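Local coordinates for protein pseudouridylate synthase RPUSD4, mitochondrial (Homo sapiens, PDB 5UBA) that isomerises uridine to pseudouridine in mitochondrial RNAs, including the 16S ribosomal RNA, as a member of the RluA family, at residues A24-I29 with K66-H71; P62-M67 with E74-C79. All blocks are in the same frame, centred on the assembly; numbering follows the deposited sequence. Where two conformers were deposited one is given.

Interaction 1: A24-I29 with K66-H71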
ATOM      1  N   ALA A  24      16.658  -2.350  13.343  1.00 18.19           N
ATOM      2  CA  ALA A  24      16.316  -2.858  12.026  1.00 18.89           C
ATOM      3  C   ALA A  24      15.921  -1.729  11.070  1.00 18.00           C
ATOM      4  O   ALA A  24      16.360  -1.699   9.939  1.00 19.65           O
ATOM      5  CB  ALA A  24      15.219  -3.888  12.123  1.00 19.28           C
ATOM      6  N   LEU A  25      15.125  -0.792  11.560  1.00 17.69           N
ATOM      7  CA  LEU A  25      14.746   0.366  10.739  1.00 18.36           C
ATOM      8  C   LEU A  25      15.921   1.236  10.376  1.00 19.22           C
ATOM      9  O   LEU A  25      15.992   1.737   9.255  1.00 19.28           O
ATOM     10  CB  LEU A  25      13.656   1.175  11.427  1.00 17.97           C
ATOM     11  CG  LEU A  25      12.332   0.466  11.676  1.00 18.51           C
ATOM     12  CD1 LEU A  25      11.360   1.334  12.445  1.00 19.10           C
ATOM     13  CD2 LEU A  25      11.727  -0.018  10.358  1.00 18.56           C
ATOM     14  N   THR A  26      16.865   1.415  11.301  1.00 20.03           N
ATOM     15  CA  THR A  26      18.076   2.167  10.971  1.00 21.27           C
ATOM     16  C   THR A  26      18.853   1.538   9.814  1.00 22.16           C
ATOM     17  O   THR A  26      19.343   2.238   8.945  1.00 25.04           O
ATOM     18  CB  THR A  26      19.038   2.355  12.181  1.00 21.40           C
ATOM     19  OG1 THR A  26      19.548   1.087  12.622  1.00 27.23           O
ATOM     20  CG2 THR A  26      18.372   3.047  13.299  1.00 20.68           C
ATOM     21  N   ARG A  27      18.971   0.211   9.816  1.00 22.50           N
ATOM     22  CA  ARG A  27      19.667  -0.504   8.754  1.00 24.91           C
ATOM     23  C   ARG A  27      19.025  -0.368   7.386  1.00 23.59           C
ATOM     24  O   ARG A  27      19.706  -0.520   6.376  1.00 27.34           O
ATOM     25  CB  ARG A  27      19.831  -1.994   9.091  1.00 28.61           C
ATOM     26  CG  ARG A  27      21.148  -2.283   9.786  1.00 32.21           C
ATOM     27  CD  ARG A  27      21.353  -3.759  10.071  1.00 33.55           C
ATOM     28  NE  ARG A  27      20.792  -4.112  11.365  1.00 36.85           N
ATOM     29  CZ  ARG A  27      19.640  -4.749  11.588  1.00 36.72           C
ATOM     30  NH1 ARG A  27      19.265  -4.958  12.836  1.00 35.29           N
ATOM     31  NH2 ARG A  27      18.861  -5.188  10.601  1.00 39.52           N
ATOM     32  N   GLY A  28      17.726  -0.097   7.350  1.00 22.17           N
ATOM     33  CA  GLY A  28      17.048   0.059   6.078  1.00 20.45           C
ATOM     34  C   GLY A  28      16.715   1.475   5.662  1.00 19.22           C
ATOM     35  O   GLY A  28      16.012   1.667   4.680  1.00 18.88           O
ATOM     36  N   ILE A  29      17.212   2.469   6.381  1.00 18.02           N
ATOM     37  CA  ILE A  29      16.912   3.862   6.043  1.00 18.80           C
ATOM     38  C   ILE A  29      17.204   4.150   4.582  1.00 18.35           C
ATOM     39  O   ILE A  29      18.257   3.792   4.044  1.00 18.71           O
ATOM     40  CB  ILE A  29      17.670   4.857   6.964  1.00 18.36           C
ATOM     41  CG1 ILE A  29      17.001   4.880   8.340  1.00 20.07           C
ATOM     42  CG2 ILE A  29      17.687   6.270   6.389  1.00 18.25           C
ATOM     43  CD1 ILE A  29      17.784   5.643   9.379  1.00 21.37           C
ATOM     44  N   LYS A  66      16.458   8.697  19.377  1.00 22.71           N
ATOM     45  CA  LYS A  66      17.635   8.646  20.240  1.00 23.87           C
ATOM     46  C   LYS A  66      18.737   7.799  19.612  1.00 23.39           C
ATOM     47  O   LYS A  66      19.922   8.098  19.742  1.00 23.84           O
ATOM     48  CB  LYS A  66      17.262   8.167  21.649  1.00 24.04           C
ATOM     49  CG  LYS A  66      16.382   9.167  22.392  1.00 25.95           C
ATOM     50  CD  LYS A  66      16.280   8.856  23.875  1.00 26.48           C
ATOM     51  CE  LYS A  66      15.234   9.716  24.570  1.00 28.39           C
ATOM     52  NZ  LYS A  66      15.620  11.149  24.627  1.00 28.79           N
ATOM     53  N   MET A  67      18.352   6.753  18.892  1.00 23.00           N
ATOM     54  CA  MET A  67      19.314   5.923  18.185  1.00 24.58           C
ATOM     55  C   MET A  67      20.063   6.696  17.111  1.00 24.20           C
ATOM     56  O   MET A  67      21.233   6.447  16.869  1.00 26.48           O
ATOM     57  CB  MET A  67      18.587   4.722  17.574  1.00 26.12           C
ATOM     58  CG  MET A  67      19.449   3.546  17.236  1.00 29.45           C
ATOM     59  SD  MET A  67      18.320   2.186  16.890  1.00 32.10           S
ATOM     60  CE  MET A  67      17.875   1.638  18.528  1.00 30.12           C
ATOM     61  N   LEU A  68      19.385   7.627  16.441  1.00 24.23           N
ATOM     62  CA  LEU A  68      19.995   8.396  15.369  1.00 24.27           C
ATOM     63  C   LEU A  68      20.667   9.695  15.834  1.00 25.73           C
ATOM     64  O   LEU A  68      21.670  10.095  15.256  1.00 27.75           O
ATOM     65  CB  LEU A  68      18.927   8.733  14.309  1.00 24.49           C
ATOM     66  CG  LEU A  68      18.317   7.554  13.555  1.00 23.70           C
ATOM     67  CD1 LEU A  68      17.143   8.060  12.736  1.00 23.67           C
ATOM     68  CD2 LEU A  68      19.320   6.863  12.659  1.00 23.61           C
ATOM     69  N   HIS A  69      20.102  10.366  16.838  1.00 26.64           N
ATOM     70  CA  HIS A  69      20.593  11.693  17.284  1.00 26.33           C
ATOM     71  C   HIS A  69      21.055  11.766  18.740  1.00 27.25           C
ATOM     72  O   HIS A  69      21.379  12.855  19.222  1.00 30.98           O
ATOM     73  CB  HIS A  69      19.490  12.743  17.054  1.00 26.52           C
ATOM     74  CG  HIS A  69      19.486  13.347  15.683  1.00 27.19           C
ATOM     75  ND1 HIS A  69      18.665  14.406  15.349  1.00 26.90           N
ATOM     76  CD2 HIS A  69      20.206  13.065  14.571  1.00 26.75           C
ATOM     77  CE1 HIS A  69      18.878  14.742  14.089  1.00 26.49           C
ATOM     78  NE2 HIS A  69      19.802  13.941  13.592  1.00 27.64           N
ATOM     79  N   GLY A  70      21.109  10.639  19.430  1.00 27.09           N
ATOM     80  CA  GLY A  70      21.633  10.587  20.796  1.00 26.23           C
ATOM     81  C   GLY A  70      20.583  10.818  21.857  1.00 27.83           C
ATOM     82  O   GLY A  70      19.426  11.115  21.560  1.00 24.76           O
ATOM     83  N   HIS A  71      20.998  10.708  23.121  1.00 26.50           N
ATOM     84  CA  HIS A  71      20.051  10.688  24.252  1.00 28.45           C
ATOM     85  C   HIS A  71      19.237  11.966  24.486  1.00 27.35           C
ATOM     86  O   HIS A  71      18.235  11.934  25.217  1.00 28.53           O
ATOM     87  CB  HIS A  71      20.788  10.262  25.541  1.00 30.22           C
ATOM     88  CG  HIS A  71      21.602  11.353  26.168  1.00 32.77           C
ATOM     89  ND1 HIS A  71      22.721  11.894  25.567  1.00 36.87           N
ATOM     90  CD2 HIS A  71      21.461  11.996  27.353  1.00 33.38           C
ATOM     91  CE1 HIS A  71      23.232  12.826  26.352  1.00 36.01           C
ATOM     92  NE2 HIS A  71      22.488  12.906  27.442  1.00 33.57           N
TER

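Interaction 2: P62-M67 with E74-C79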
ATOM      1  N   PRO A  62      10.261   7.422  19.695  1.00 22.21           N
ATOM      2  CA  PRO A  62      11.255   7.981  20.627  1.00 24.22           C
ATOM      3  C   PRO A  62      12.618   7.260  20.561  1.00 23.05           C
ATOM      4  O   PRO A  62      13.693   7.891  20.579  1.00 23.49           O
ATOM      5  CB  PRO A  62      10.589   7.785  22.002  1.00 22.90           C
ATOM      6  CG  PRO A  62       9.141   7.640  21.738  1.00 24.38           C
ATOM      7  CD  PRO A  62       9.079   6.916  20.407  1.00 22.87           C
ATOM      8  N   ILE A  63      12.544   5.943  20.368  1.00 24.65           N
ATOM      9  CA  ILE A  63      13.715   5.063  20.378  0.50 25.26           C
ATOM     10  C   ILE A  63      14.585   5.339  19.149  1.00 24.08           C
ATOM     11  O   ILE A  63      15.782   5.535  19.240  1.00 21.99           O
ATOM     12  CB  ILE A  63      13.303   3.557  20.388  0.50 27.18           C
ATOM     13  CG1 ILE A  63      12.359   3.236  21.561  0.50 28.17           C
ATOM     14  CG2 ILE A  63      14.538   2.661  20.443  0.50 28.46           C
ATOM     15  CD1 ILE A  63      11.895   1.798  21.623  0.50 27.88           C
ATOM     16  N   LEU A  64      13.967   5.348  17.969  1.00 23.07           N
ATOM     17  CA  LEU A  64      14.690   5.598  16.735  1.00 21.12           C
ATOM     18  C   LEU A  64      15.353   6.992  16.751  1.00 21.08           C
ATOM     19  O   LEU A  64      16.474   7.167  16.281  1.00 20.38           O
ATOM     20  CB  LEU A  64      13.728   5.455  15.528  1.00 21.91           C
ATOM     21  CG  LEU A  64      14.277   5.626  14.120  1.00 22.15           C
ATOM     22  CD1 LEU A  64      15.387   4.638  13.831  1.00 23.56           C
ATOM     23  CD2 LEU A  64      13.159   5.444  13.097  1.00 22.54           C
ATOM     24  N   ALA A  65      14.639   7.963  17.318  1.00 20.45           N
ATOM     25  CA  ALA A  65      15.159   9.321  17.423  1.00 21.14           C
ATOM     26  C   ALA A  65      16.468   9.348  18.210  1.00 21.18           C
ATOM     27  O   ALA A  65      17.452   9.905  17.744  1.00 20.73           O
ATOM     28  CB  ALA A  65      14.134  10.238  18.049  1.00 22.26           C
ATOM     29  N   LYS A  66      16.458   8.697  19.377  1.00 22.71           N
ATOM     30  CA  LYS A  66      17.635   8.646  20.240  1.00 23.87           C
ATOM     31  C   LYS A  66      18.737   7.799  19.612  1.00 23.39           C
ATOM     32  O   LYS A  66      19.922   8.098  19.742  1.00 23.84           O
ATOM     33  CB  LYS A  66      17.262   8.167  21.649  1.00 24.04           C
ATOM     34  CG  LYS A  66      16.382   9.167  22.392  1.00 25.95           C
ATOM     35  CD  LYS A  66      16.280   8.856  23.875  1.00 26.48           C
ATOM     36  CE  LYS A  66      15.234   9.716  24.570  1.00 28.39           C
ATOM     37  NZ  LYS A  66      15.620  11.149  24.627  1.00 28.79           N
ATOM     38  N   MET A  67      18.352   6.753  18.892  1.00 23.00           N
ATOM     39  CA  MET A  67      19.314   5.923  18.185  1.00 24.58           C
ATOM     40  C   MET A  67      20.063   6.696  17.111  1.00 24.20           C
ATOM     41  O   MET A  67      21.233   6.447  16.869  1.00 26.48           O
ATOM     42  CB  MET A  67      18.587   4.722  17.574  1.00 26.12           C
ATOM     43  CG  MET A  67      19.449   3.546  17.236  1.00 29.45           C
ATOM     44  SD  MET A  67      18.320   2.186  16.890  1.00 32.10           S
ATOM     45  CE  MET A  67      17.875   1.638  18.528  1.00 30.12           C
ATOM     46  N   GLU A  74      14.375  14.289  20.914  1.00 22.95           N
ATOM     47  CA  GLU A  74      12.951  14.117  21.153  1.00 24.23           C
ATOM     48  C   GLU A  74      12.414  13.249  20.032  1.00 21.35           C
ATOM     49  O   GLU A  74      13.112  13.077  19.038  1.00 22.30           O
ATOM     50  CB  GLU A  74      12.237  15.474  21.196  1.00 27.42           C
ATOM     51  CG  GLU A  74      12.589  16.281  22.443  1.00 30.79           C
ATOM     52  CD  GLU A  74      12.067  15.626  23.712  1.00 34.61           C
ATOM     53  OE1 GLU A  74      12.886  15.270  24.599  1.00 41.31           O
ATOM     54  OE2 GLU A  74      10.829  15.454  23.817  1.00 38.97           O
ATOM     55  N   PRO A  75      11.188  12.709  20.195  1.00 22.54           N
ATOM     56  CA  PRO A  75      10.731  11.695  19.221  1.00 20.86           C
ATOM     57  C   PRO A  75      10.601  12.200  17.787  1.00 22.19           C
ATOM     58  O   PRO A  75      10.329  13.379  17.559  1.00 22.33           O
ATOM     59  CB  PRO A  75       9.371  11.255  19.778  1.00 22.69           C
ATOM     60  CG  PRO A  75       9.451  11.555  21.256  1.00 23.04           C
ATOM     61  CD  PRO A  75      10.272  12.796  21.347  1.00 23.20           C
ATOM     62  N   LEU A  76      10.831  11.303  16.831  1.00 19.71           N
ATOM     63  CA  LEU A  76      10.457  11.580  15.443  1.00 19.05           C
ATOM     64  C   LEU A  76       8.936  11.684  15.363  1.00 18.43           C
ATOM     65  O   LEU A  76       8.209  11.215  16.234  1.00 18.27           O
ATOM     66  CB  LEU A  76      11.007  10.459  14.538  1.00 19.39           C
ATOM     67  CG  LEU A  76      12.497  10.570  14.241  1.00 19.15           C
ATOM     68  CD1 LEU A  76      13.134   9.222  13.905  1.00 19.62           C
ATOM     69  CD2 LEU A  76      12.751  11.523  13.078  1.00 19.18           C
ATOM     70  N   HIS A  77       8.462  12.363  14.307  1.00 17.51           N
ATOM     71  CA  HIS A  77       7.060  12.591  14.038  1.00 18.36           C
ATOM     72  C   HIS A  77       6.603  11.925  12.751  1.00 17.00           C
ATOM     73  O   HIS A  77       7.284  11.987  11.727  1.00 17.23           O
ATOM     74  CB  HIS A  77       6.826  14.093  13.889  1.00 20.06           C
ATOM     75  CG  HIS A  77       7.181  14.853  15.118  1.00 22.89           C
ATOM     76  ND1 HIS A  77       6.267  15.118  16.110  1.00 26.43           N
ATOM     77  CD2 HIS A  77       8.356  15.373  15.530  1.00 23.63           C
ATOM     78  CE1 HIS A  77       6.869  15.767  17.092  1.00 26.42           C
ATOM     79  NE2 HIS A  77       8.136  15.932  16.768  1.00 24.87           N
ATOM     80  N   LEU A  78       5.415  11.351  12.830  1.00 19.09           N
ATOM     81  CA  LEU A  78       4.704  10.813  11.662  1.00 19.02           C
ATOM     82  C   LEU A  78       4.316  11.951  10.718  1.00 19.51           C
ATOM     83  O   LEU A  78       3.915  13.046  11.165  1.00 20.07           O
ATOM     84  CB  LEU A  78       3.414  10.114  12.085  1.00 21.46           C
ATOM     85  CG  LEU A  78       3.528   8.871  12.971  1.00 23.82           C
ATOM     86  CD1 LEU A  78       2.159   8.412  13.445  1.00 25.39           C
ATOM     87  CD2 LEU A  78       4.280   7.759  12.246  1.00 24.07           C
ATOM     88  N   CYS A  79       4.465  11.684   9.421  1.00 17.86           N
ATOM     89  CA  CYS A  79       3.996  12.599   8.354  1.00 17.99           C
ATOM     90  C   CYS A  79       2.847  12.082   7.500  1.00 18.45           C
ATOM     91  O   CYS A  79       2.229  12.862   6.787  1.00 18.43           O
ATOM     92  CB  CYS A  79       5.161  12.903   7.437  1.00 17.66           C
ATOM     93  SG  CYS A  79       6.535  13.767   8.244  1.00 19.28           S
TER
HETATM   94  O   HOH W   1      13.423  12.538  25.840  1.00 47.89           O

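Interaction 1: A24-I29 with K66-H71
Where Thr26 and Ile29 meet Met67 and Leu68, methyl groups and a thioether do all the touching, and no flat group lies between them. Flat groups stand beside the contact: the indole of Trp94 touches the side chain of Leu68 and stacks with the ring of His69, next along the chain. Across the contact, Thr26 CG2 is the central atom. It sits 3.7 Å from Met67 SD and 4.0 Å from Leu68 CD2, so one methyl serves two neighbouring residues of helix 57-69. The Thr26 and Met67 side chains cross at about a right angle, while those of Thr26 and Leu68 run past one another head to tail. A chi1 of 65° tucks the Thr26 hydroxyl back over its own backbone and leaves CG2 to face helix 57-69. OG1 is held by its own helix, hydrogen-bonded to Lys23 O. Ile29, just past the end of helix 15-27, meets Leu68 tip to tip, CD1 to CD2 at 3.8 Å, and both residues also rest on Val37 of strand 36-41. The contact thus joins the C-terminal ends of two helices over an inner strand of the four-stranded antiparallel sheet. Gly70 is the first residue to leave helical backbone angles, with phi positive (90°), though its N still bonds Lys66 O. Lys66 then closes over the turn: NZ donates to His71 O at 2.8 Å from above the carbonyl plane, 50° out of it, and also to Ala73 O. Thr26 OG1 and Lys66 NZ are each bonded within their own stretch of chain or just beside it, whereas the joint between the two segments depends on van der Waals and hydrophobic contact, which fixes a fit of shapes without imposing any bond direction.

Interaction 2: P62-M67 with E74-C79
Leu64 turns CG anti to its backbone N (chi1 -178°), whereas Leu76 keeps its own CG beside the N (chi1 -78°), and these two settings bring the side chains obliquely together. Leu76 CD1 lands against the branch point of Leu64, 3.8 Å from CG and 3.9 Å from CD2. Ala65 fits closely into the backbone opposite: its CB is 3.2 Å from Glu74 O and 3.7 Å from Leu76 N. Trp94 touches both Ala65 and Leu76. After helix 57-69 the chain turns and comes back across it before entering strand 77-78. That is an outermost strand of the four-stranded antiparallel sheet, paired with strand 89-93 through backbone bonds between His77 and Ala93. Further toward the start of helix 57-69, the proline rings meet, Pro62 CG to Pro75 CG at 4.0 Å. The helix kinks here: the proline N of Pro62 carries no hydrogen to give to the preceding turn, and Ile63 N makes no such bond either. At the exposed end, one water accepts from Lys66 NZ at 2.9 Å and donates to Glu74 OE1 at 3.0 Å, linking opposite charges that do not touch directly.

How the interactions relate
Interactions 1 and 2 lie with their centres about 9 Å apart, on the same side of the chain's centre, and both use helix 57-69, where their segments overlap at Lys66 and Met67. Interaction 1 adds helix 15-27, earlier in the chain, and interaction 2 the segment that follows and leads into strand 77-78. They touch directly: Thr26 CG2 lies 3.4 Å from Leu64 CD1. Helix 57-69, in the RNA pseudouridylate synthase region of the protein like strand 77-78, is therefore packed between an N-terminal helix and the approach to an edge strand of the four-stranded sheet. Beyond that strand the chain runs on to Asp83, catalytic by similarity, but both contacts are structural packing away from the annotated sites.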